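Local coordinates for protein transmembrane oligosaccharyl transferase (Archaeoglobus fulgidus, PDB 3WAJ) that is a membrane protein of the STT3/AglB oligosaccharyl transferase family, with a bound zinc ion and a helical transmembrane part joined to core and peripheral domains, at residues K134-I139 / A442-F447; G517-E522 / P541-G546; A780-K785 / E862-D867. All coordinates share one frame; numbering follows the deposited sequence.

The three contacts follow one another along the chain and sample three parts of it. Interaction 1 pairs helix 134-144 with helix 429-446 in the helical membrane part. Interaction 2 sets helix 517-524 against the loop leading into strand 546-548, within the AglB core range. Interaction 3 joins strands 780-785 and 863-865 of a three-stranded sheet in the peripheral domain. Centres of interactions 1 and 2 lie about 59 Å apart, those of 1 and 3 about 84 Å, on opposite sides of the chain's centre. Interactions 2 and 3 share one side, with nearest atoms about 18 Å apart. None touches another, so the three are separate local contacts spread over a long molecule.

Interaction 1: residues K134-I139 / A442-F447; sequences KRAAVI and ALSVVF
Ile139 reaches from helix 134-144 across to Leu443, Ser444 and Phe447 of the 442-447 segment, a contact with helix 429-446 in the GT-C-type transmembrane part of this STT3 family protein. The short segment axes approach to 8.9 Å with N-to-C directions 130° apart, nearer antiparallel than parallel. Ile139 divides its work between two branches. CG2 stands anti to the backbone N and meets Leu443 CD1 at 3.6 Å, the two side chains passing each other at a slant. The other branch is carried beside the backbone N by chi1 and extended by chi2 (172°), and its CD1 lies 3.8 Å from Ser444 CB.

At Ala136 and Ser444 the backbones come closest, their CA atoms 5.1 Å apart, and Ala136 CB rests 3.6 Å from Ser444 CB. Ser444 OG, anti to its own backbone N (chi1 166°), is turned toward Ala136 and lies near Ala136 N without bonding it. That N-H is instead hydrogen-bonded to Asp133 OD1, and the aspartate also touches the serine side chain. Arg135 adds CB beside Ser444 OG, while its guanidinium end leads away from the contact. Phe447 also touches Ala478 of helix 474-491. Leu443 CB covers one face of the Phe447 ring near its rim, and Ile139 CD1 approaches that ring obliquely, 4.3 Å from CD2.

Interaction 2: residues G517-E522 / P541-G546; sequences GEKYDE and PFETYG
Tyr520 swings its CG anti to the carbonyl carbon (chi1 -72°), whereas Phe542 and Tyr545 each hold CG between backbone N and carbonyl carbon, the crowded position; these torsions set the CG atoms from which the three rings meet. Phe542 turns its edge to a face of Tyr520, with CZ 3.7 Å above that plane and displaced toward the rim. The ring planes stand at 73°, and the side chains cross nearly perpendicularly. Tyr520 in turn points its own edge at a face of Tyr545, the centroids 5.2 Å apart.

The result is an aromatic cluster of successive T-shaped pairs, joining helix 517-524 of the AglB core region to the loop that enters strand 546-548; Tyr607 extends it edge-to-face from Tyr545. At the tip of its side chain, Tyr520 OH sits over the centre of the Tyr545 ring, 3.2 Å above the plane, and accepts a hydrogen bond from Tyr545 N (3.1 Å, N-H...O 143°). Tyr545 thus meets this hydroxyl twice, with a bond from its backbone N-H and by van der Waals contact with its ring face. Tyr545 OH is itself held by Pro515 O and Arg563 NE.

Phe542 is covered on both faces. Lys519 CB makes an off-centre CH-pi contact, 4.1 Å from the centroid, while Thr544 CG2 lies over the centre of the opposite face, 3.5 Å from the plane. Thr544 OG1 is hydrogen-bonded to Tyr74 OH, in the STT3 N-terminal range.

Interaction 3: residues A780-K785 / E862-D867; sequences AVVTGK and EIIQLD
The Asp867 carboxylate receives Lys785 N at OD1 from above its plane, 39° out of it, at 3.2 Å. Lys785 CB lies close to the same oxygen, 3.3 Å from OD1. A second flat group, the Gln865 amide, is folded back by a bend at chi2, and OE1 borders Thr783 CG2 at 3.7 Å; these two side chains run alongside each other, pointing the same way.

Between the strands the bonding is that of a parallel beta ladder. Val781 brackets Ile863, its N bonded to Glu862 O (2.8 Å) and its O receiving Ile864 N. Thr783 brackets Gln865 likewise: its N reaches Ile864 O (2.9 Å), and its O takes Leu866 N. Strand 780-785 is the central member of a three-stranded mixed sheet in the peripheral domain, with 819-824 antiparallel on its other flank. Thr783 OG1 turns to that neighbour, bonding Tyr820 O and Thr821 OG1.

Val782 and Ile864 share one face of the sheet, CG2 of the valine 4.2 Å from CB of the isoleucine. Ile851 packs on Val782 and Ile853 on Ile864, and Gln857 of helix 855-860 touches Ile864. Val781, Ile863, Thr783 and Gln865 occupy the reverse face, where Ile863 and Gln865 are exposed. Gly784 has backbone angles that call for glycine, and its CA comes 3.3 Å from Leu866 O, where a CB would clash.

Lys785 NZ stays 4.4 Å from Asp867 OD1, beyond a salt bridge, so any attraction between these exposed charges is probably modest; the backbone N-H supplies the bond to the carboxylate.

Interaction 1: residues K134-I139 / A442-F447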
loop_
_atom_site.group_PDB
_atom_site.type_symbol
_atom_site.label_atom_id
_atom_site.label_comp_id
_atom_site.label_asym_id
_atom_site.label_seq_id
_atom_site.Cartn_x
_atom_site.Cartn_y
_atom_site.Cartn_z
ATOM N N LYS A 134 12.549 8.415 35.593
ATOM C CA LYS A 134 11.262 9.036 35.304
ATOM C C LYS A 134 11.375 10.338 34.520
ATOM O O LYS A 134 10.532 10.641 33.675
ATOM C CB LYS A 134 10.527 9.373 36.603
ATOM C CG LYS A 134 9.390 8.421 36.938
ATOM C CD LYS A 134 9.408 8.035 38.408
ATOM C CE LYS A 134 8.512 6.836 38.675
ATOM N NZ LYS A 134 8.257 6.647 40.130
ATOM N N ARG A 135 12.422 11.106 34.805
ATOM C CA ARG A 135 12.647 12.377 34.126
ATOM C C ARG A 135 12.713 12.134 32.622
ATOM O O ARG A 135 12.083 12.846 31.841
ATOM C CB ARG A 135 13.951 13.011 34.613
ATOM C CG ARG A 135 14.065 13.113 36.126
ATOM C CD ARG A 135 14.197 14.559 36.574
ATOM N NE ARG A 135 13.990 14.707 38.012
ATOM C CZ ARG A 135 14.326 15.789 38.707
ATOM N NH1 ARG A 135 14.888 16.824 38.097
ATOM N NH2 ARG A 135 14.101 15.836 40.013
ATOM N N ALA A 136 13.478 11.123 32.224
ATOM C CA ALA A 136 13.627 10.781 30.806
ATOM C C ALA A 136 12.320 10.252 30.200
ATOM O O ALA A 136 11.991 10.545 29.051
ATOM C CB ALA A 136 14.743 9.767 30.614
ATOM N N ALA A 137 11.579 9.484 30.991
ATOM C CA ALA A 137 10.362 8.828 30.529
ATOM C C ALA A 137 9.223 9.790 30.221
ATOM O O ALA A 137 8.240 9.419 29.577
ATOM C CB ALA A 137 9.928 7.796 31.535
ATOM N N VAL A 138 9.360 11.026 30.689
ATOM C CA VAL A 138 8.351 12.055 30.466
ATOM C C VAL A 138 8.662 12.837 29.190
ATOM O O VAL A 138 7.775 13.080 28.363
ATOM C CB VAL A 138 8.234 12.985 31.693
ATOM C CG1 VAL A 138 7.878 14.399 31.281
ATOM C CG2 VAL A 138 7.211 12.432 32.669
ATOM N N ILE A 139 9.930 13.207 29.030
ATOM C CA ILE A 139 10.391 13.811 27.791
ATOM C C ILE A 139 10.130 12.826 26.649
ATOM O O ILE A 139 9.827 13.218 25.519
ATOM C CB ILE A 139 11.888 14.121 27.861
ATOM C CG1 ILE A 139 12.242 14.699 29.231
ATOM C CG2 ILE A 139 12.282 15.071 26.749
ATOM C CD1 ILE A 139 13.729 14.868 29.471
ATOM N N ALA A 442 19.270 11.886 25.852
ATOM C CA ALA A 442 20.176 12.992 25.528
ATOM C C ALA A 442 19.768 14.302 26.203
ATOM O O ALA A 442 20.615 15.124 26.551
ATOM C CB ALA A 442 20.266 13.185 24.022
ATOM N N LEU A 443 18.466 14.501 26.361
ATOM C CA LEU A 443 17.959 15.663 27.072
ATOM C C LEU A 443 18.047 15.441 28.580
ATOM O O LEU A 443 18.642 16.251 29.290
ATOM C CB LEU A 443 16.525 15.980 26.642
ATOM C CG LEU A 443 16.345 16.456 25.197
ATOM C CD1 LEU A 443 14.886 16.756 24.900
ATOM C CD2 LEU A 443 17.208 17.671 24.895
ATOM N N SER A 444 17.492 14.330 29.065
ATOM C CA SER A 444 17.546 13.990 30.493
ATOM C C SER A 444 18.972 13.665 30.943
ATOM O O SER A 444 19.208 12.712 31.693
ATOM C CB SER A 444 16.610 12.821 30.807
ATOM O OG SER A 444 16.852 12.264 32.087
ATOM N N VAL A 445 19.911 14.482 30.478
ATOM C CA VAL A 445 21.323 14.329 30.764
ATOM C C VAL A 445 21.919 15.723 30.689
ATOM O O VAL A 445 22.641 16.141 31.592
ATOM C CB VAL A 445 22.007 13.364 29.773
ATOM C CG1 VAL A 445 23.419 13.829 29.422
ATOM C CG2 VAL A 445 22.028 11.953 30.347
ATOM N N VAL A 446 21.592 16.449 29.621
ATOM C CA VAL A 446 21.941 17.860 29.528
ATOM C C VAL A 446 21.197 18.618 30.624
ATOM O O VAL A 446 21.733 19.542 31.244
ATOM C CB VAL A 446 21.554 18.451 28.166
ATOM C CG1 VAL A 446 21.624 19.968 28.220
ATOM C CG2 VAL A 446 22.442 17.900 27.062
ATOM N N PHE A 447 19.956 18.201 30.857
ATOM C CA PHE A 447 19.107 18.788 31.887
ATOM C C PHE A 447 19.685 18.574 33.282
ATOM O O PHE A 447 19.773 19.513 34.076
ATOM C CB PHE A 447 17.699 18.187 31.829
ATOM C CG PHE A 447 16.865 18.697 30.692
ATOM C CD1 PHE A 447 17.454 19.276 29.576
ATOM C CD2 PHE A 447 15.484 18.616 30.746
ATOM C CE1 PHE A 447 16.687 19.749 28.531
ATOM C CE2 PHE A 447 14.707 19.091 29.705
ATOM C CZ PHE A 447 15.311 19.657 28.596
#

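Interaction 2: residues G517-E522 / P541-G546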
loop_
_atom_site.group_PDB
_atom_site.type_symbol
_atom_site.label_atom_id
_atom_site.label_comp_id
_atom_site.label_asym_id
_atom_site.label_seq_id
_atom_site.Cartn_x
_atom_site.Cartn_y
_atom_site.Cartn_z
ATOM N N GLY A 517 -25.577 -7.582 -8.232
ATOM C CA GLY A 517 -25.169 -6.854 -7.034
ATOM C C GLY A 517 -25.567 -7.512 -5.730
ATOM O O GLY A 517 -24.793 -7.532 -4.764
ATOM N N GLU A 518 -26.772 -8.073 -5.699
ATOM C CA GLU A 518 -27.260 -8.748 -4.494
ATOM C C GLU A 518 -26.375 -9.951 -4.110
ATOM O O GLU A 518 -26.046 -10.153 -2.932
ATOM C CB GLU A 518 -28.716 -9.179 -4.680
ATOM C CG GLU A 518 -29.540 -9.155 -3.395
ATOM C CD GLU A 518 -31.017 -9.504 -3.608
ATOM O OE1 GLU A 518 -31.859 -9.035 -2.809
ATOM O OE2 GLU A 518 -31.335 -10.257 -4.558
ATOM N N LYS A 519 -25.975 -10.743 -5.101
ATOM C CA LYS A 519 -25.115 -11.889 -4.825
ATOM C C LYS A 519 -23.759 -11.453 -4.282
ATOM O O LYS A 519 -23.283 -11.983 -3.256
ATOM C CB LYS A 519 -24.977 -12.794 -6.065
ATOM C CG LYS A 519 -26.302 -13.409 -6.521
ATOM C CD LYS A 519 -26.119 -14.497 -7.564
ATOM C CE LYS A 519 -27.455 -14.937 -8.155
ATOM N NZ LYS A 519 -28.061 -13.828 -8.940
ATOM N N TYR A 520 -23.156 -10.475 -4.954
ATOM C CA TYR A 520 -21.898 -9.900 -4.489
ATOM C C TYR A 520 -22.032 -9.424 -3.042
ATOM O O TYR A 520 -21.156 -9.693 -2.223
ATOM C CB TYR A 520 -21.426 -8.778 -5.434
ATOM C CG TYR A 520 -20.924 -9.327 -6.751
ATOM C CD1 TYR A 520 -19.751 -10.073 -6.803
ATOM C CD2 TYR A 520 -21.623 -9.124 -7.929
ATOM C CE1 TYR A 520 -19.277 -10.595 -7.995
ATOM C CE2 TYR A 520 -21.159 -9.649 -9.144
ATOM C CZ TYR A 520 -19.989 -10.384 -9.159
ATOM O OH TYR A 520 -19.519 -10.910 -10.340
ATOM N N ASP A 521 -23.138 -8.751 -2.712
ATOM C CA ASP A 521 -23.350 -8.297 -1.330
ATOM C C ASP A 521 -23.466 -9.426 -0.311
ATOM O O ASP A 521 -22.870 -9.337 0.763
ATOM C CB ASP A 521 -24.525 -7.311 -1.229
ATOM C CG ASP A 521 -24.202 -5.936 -1.842
ATOM O OD1 ASP A 521 -25.096 -5.070 -1.851
ATOM O OD2 ASP A 521 -23.064 -5.714 -2.300
ATOM N N GLU A 522 -24.199 -10.492 -0.635
ATOM C CA GLU A 522 -24.255 -11.662 0.270
ATOM C C GLU A 522 -22.886 -12.297 0.423
ATOM O O GLU A 522 -22.450 -12.609 1.531
ATOM C CB GLU A 522 -25.156 -12.773 -0.277
ATOM C CG GLU A 522 -26.553 -12.401 -0.649
ATOM C CD GLU A 522 -27.156 -13.427 -1.580
ATOM O OE1 GLU A 522 -26.376 -14.079 -2.308
ATOM O OE2 GLU A 522 -28.392 -13.594 -1.575
ATOM N N PRO A 541 -19.343 -19.997 -5.753
ATOM C CA PRO A 541 -20.675 -20.568 -5.483
ATOM C C PRO A 541 -21.715 -19.985 -6.413
ATOM O O PRO A 541 -22.902 -20.303 -6.325
ATOM C CB PRO A 541 -20.988 -20.098 -4.051
ATOM C CG PRO A 541 -19.714 -19.502 -3.528
ATOM C CD PRO A 541 -18.945 -19.033 -4.708
ATOM N N PHE A 542 -21.264 -19.099 -7.286
ATOM C CA PHE A 542 -22.138 -18.544 -8.299
ATOM C C PHE A 542 -21.357 -18.026 -9.502
ATOM O O PHE A 542 -20.130 -17.866 -9.492
ATOM C CB PHE A 542 -23.039 -17.436 -7.723
ATOM C CG PHE A 542 -22.300 -16.137 -7.378
ATOM C CD1 PHE A 542 -21.372 -16.089 -6.332
ATOM C CD2 PHE A 542 -22.561 -14.963 -8.081
ATOM C CE1 PHE A 542 -20.705 -14.889 -6.000
ATOM C CE2 PHE A 542 -21.905 -13.771 -7.761
ATOM C CZ PHE A 542 -20.979 -13.731 -6.716
ATOM N N GLU A 543 -22.130 -17.782 -10.537
ATOM C CA GLU A 543 -21.719 -17.187 -11.786
ATOM C C GLU A 543 -21.043 -15.795 -11.565
ATOM O O GLU A 543 -21.716 -14.797 -11.331
ATOM C CB GLU A 543 -23.009 -17.115 -12.639
ATOM C CG GLU A 543 -24.378 -16.927 -11.796
ATOM C CD GLU A 543 -24.986 -18.208 -11.086
ATOM O OE1 GLU A 543 -25.932 -18.083 -10.258
ATOM O OE2 GLU A 543 -24.544 -19.344 -11.349
ATOM N N THR A 544 -19.711 -15.731 -11.622
ATOM C CA THR A 544 -18.986 -14.482 -11.324
ATOM C C THR A 544 -18.262 -13.811 -12.507
ATOM O O THR A 544 -18.147 -14.385 -13.581
ATOM C CB THR A 544 -17.934 -14.684 -10.209
ATOM O OG1 THR A 544 -16.956 -15.651 -10.625
ATOM C CG2 THR A 544 -18.588 -15.110 -8.901
ATOM N N TYR A 545 -17.741 -12.604 -12.290
ATOM C CA TYR A 545 -16.886 -11.948 -13.290
ATOM C C TYR A 545 -15.805 -11.104 -12.615
ATOM O O TYR A 545 -15.936 -10.739 -11.442
ATOM C CB TYR A 545 -17.706 -11.082 -14.279
ATOM C CG TYR A 545 -18.587 -10.039 -13.617
ATOM C CD1 TYR A 545 -18.046 -8.874 -13.081
ATOM C CD2 TYR A 545 -19.965 -10.215 -13.539
ATOM C CE1 TYR A 545 -18.849 -7.924 -12.466
ATOM C CE2 TYR A 545 -20.782 -9.263 -12.930
ATOM C CZ TYR A 545 -20.210 -8.120 -12.397
ATOM O OH TYR A 545 -21.008 -7.173 -11.791
ATOM N N GLY A 546 -14.743 -10.788 -13.353
ATOM C CA GLY A 546 -13.652 -10.037 -12.775
ATOM C C GLY A 546 -13.601 -8.605 -13.264
ATOM O O GLY A 546 -14.099 -8.261 -14.348
#

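Interaction 3: residues A780-K785 / E862-D867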
loop_
_atom_site.group_PDB
_atom_site.type_symbol
_atom_site.label_atom_id
_atom_site.label_comp_id
_atom_site.label_asym_id
_atom_site.label_seq_id
_atom_site.Cartn_x
_atom_site.Cartn_y
_atom_site.Cartn_z
ATOM N N ALA A 780 -21.509 -7.235 -31.598
ATOM C CA ALA A 780 -22.352 -7.619 -32.733
ATOM C C ALA A 780 -21.514 -7.791 -33.989
ATOM O O ALA A 780 -20.795 -6.872 -34.389
ATOM C CB ALA A 780 -23.437 -6.585 -32.976
ATOM N N VAL A 781 -21.608 -8.957 -34.620
ATOM C CA VAL A 781 -20.843 -9.193 -35.836
ATOM C C VAL A 781 -21.596 -8.648 -37.050
ATOM O O VAL A 781 -22.646 -9.163 -37.421
ATOM C CB VAL A 781 -20.489 -10.681 -36.008
ATOM C CG1 VAL A 781 -19.635 -10.890 -37.262
ATOM C CG2 VAL A 781 -19.755 -11.185 -34.778
ATOM N N VAL A 782 -21.067 -7.583 -37.645
ATOM C CA VAL A 782 -21.616 -7.053 -38.893
ATOM C C VAL A 782 -20.722 -7.489 -40.052
ATOM O O VAL A 782 -19.500 -7.282 -40.028
ATOM C CB VAL A 782 -21.770 -5.516 -38.868
ATOM C CG1 VAL A 782 -22.262 -5.008 -40.216
ATOM C CG2 VAL A 782 -22.736 -5.104 -37.776
ATOM N N THR A 783 -21.333 -8.103 -41.062
ATOM C CA THR A 783 -20.583 -8.664 -42.177
ATOM C C THR A 783 -21.407 -8.624 -43.456
ATOM O O THR A 783 -22.622 -8.398 -43.425
ATOM C CB THR A 783 -20.179 -10.114 -41.891
ATOM O OG1 THR A 783 -19.201 -10.544 -42.844
ATOM C CG2 THR A 783 -21.394 -11.021 -41.961
ATOM N N GLY A 784 -20.746 -8.850 -44.583
ATOM C CA GLY A 784 -21.424 -8.808 -45.861
ATOM C C GLY A 784 -20.449 -8.606 -47.001
ATOM O O GLY A 784 -19.240 -8.752 -46.829
ATOM N N LYS A 785 -20.974 -8.254 -48.170
ATOM C CA LYS A 785 -20.147 -8.171 -49.363
ATOM C C LYS A 785 -19.906 -6.748 -49.844
ATOM O O LYS A 785 -20.717 -5.843 -49.628
ATOM C CB LYS A 785 -20.740 -9.029 -50.488
ATOM C CG LYS A 785 -20.405 -10.512 -50.369
ATOM C CD LYS A 785 -21.072 -11.332 -51.462
ATOM C CE LYS A 785 -22.536 -11.601 -51.150
ATOM N NZ LYS A 785 -22.685 -12.584 -50.037
ATOM N N GLU A 862 -24.450 -11.840 -31.864
ATOM C CA GLU A 862 -25.251 -12.163 -33.040
ATOM C C GLU A 862 -24.597 -11.673 -34.333
ATOM O O GLU A 862 -23.845 -10.691 -34.338
ATOM C CB GLU A 862 -26.669 -11.599 -32.889
ATOM C CG GLU A 862 -27.450 -12.213 -31.730
ATOM C CD GLU A 862 -28.825 -11.593 -31.553
ATOM O OE1 GLU A 862 -29.327 -10.953 -32.506
ATOM O OE2 GLU A 862 -29.403 -11.747 -30.456
ATOM N N ILE A 863 -24.876 -12.380 -35.423
ATOM C CA ILE A 863 -24.305 -12.046 -36.724
ATOM C C ILE A 863 -25.317 -11.249 -37.535
ATOM O O ILE A 863 -26.500 -11.578 -37.553
ATOM C CB ILE A 863 -23.864 -13.311 -37.491
ATOM C CG1 ILE A 863 -22.908 -14.145 -36.625
ATOM C CG2 ILE A 863 -23.209 -12.942 -38.806
ATOM C CD1 ILE A 863 -22.156 -15.237 -37.380
ATOM N N ILE A 864 -24.852 -10.188 -38.185
ATOM C CA ILE A 864 -25.716 -9.322 -38.986
ATOM C C ILE A 864 -25.209 -9.227 -40.424
ATOM O O ILE A 864 -24.046 -8.888 -40.662
ATOM C CB ILE A 864 -25.811 -7.906 -38.389
ATOM C CG1 ILE A 864 -26.729 -7.904 -37.163
ATOM C CG2 ILE A 864 -26.300 -6.904 -39.438
ATOM C CD1 ILE A 864 -26.778 -6.575 -36.430
ATOM N N GLN A 865 -26.087 -9.533 -41.379
ATOM C CA GLN A 865 -25.744 -9.456 -42.795
ATOM C C GLN A 865 -26.011 -8.053 -43.308
ATOM O O GLN A 865 -27.122 -7.542 -43.164
ATOM C CB GLN A 865 -26.568 -10.460 -43.607
ATOM C CG GLN A 865 -26.621 -11.871 -43.025
ATOM C CD GLN A 865 -25.295 -12.604 -43.116
ATOM O OE1 GLN A 865 -24.392 -12.198 -43.849
ATOM N NE2 GLN A 865 -25.171 -13.694 -42.365
ATOM N N LEU A 866 -24.994 -7.421 -43.885
ATOM C CA LEU A 866 -25.202 -6.149 -44.566
ATOM C C LEU A 866 -24.372 -6.065 -45.837
ATOM O O LEU A 866 -23.141 -5.990 -45.781
ATOM C CB LEU A 866 -24.909 -4.953 -43.656
ATOM C CG LEU A 866 -25.947 -3.845 -43.844
ATOM C CD1 LEU A 866 -27.309 -4.334 -43.390
ATOM C CD2 LEU A 866 -25.579 -2.608 -43.086
ATOM N N ASP A 867 -25.056 -6.090 -46.979
ATOM C CA ASP A 867 -24.399 -5.960 -48.269
ATOM C C ASP A 867 -24.015 -4.502 -48.513
ATOM O O ASP A 867 -24.789 -3.585 -48.236
ATOM C CB ASP A 867 -25.300 -6.477 -49.393
ATOM C CG ASP A 867 -24.636 -7.570 -50.215
ATOM O OD1 ASP A 867 -23.867 -8.367 -49.630
ATOM O OD2 ASP A 867 -24.880 -7.631 -51.443
#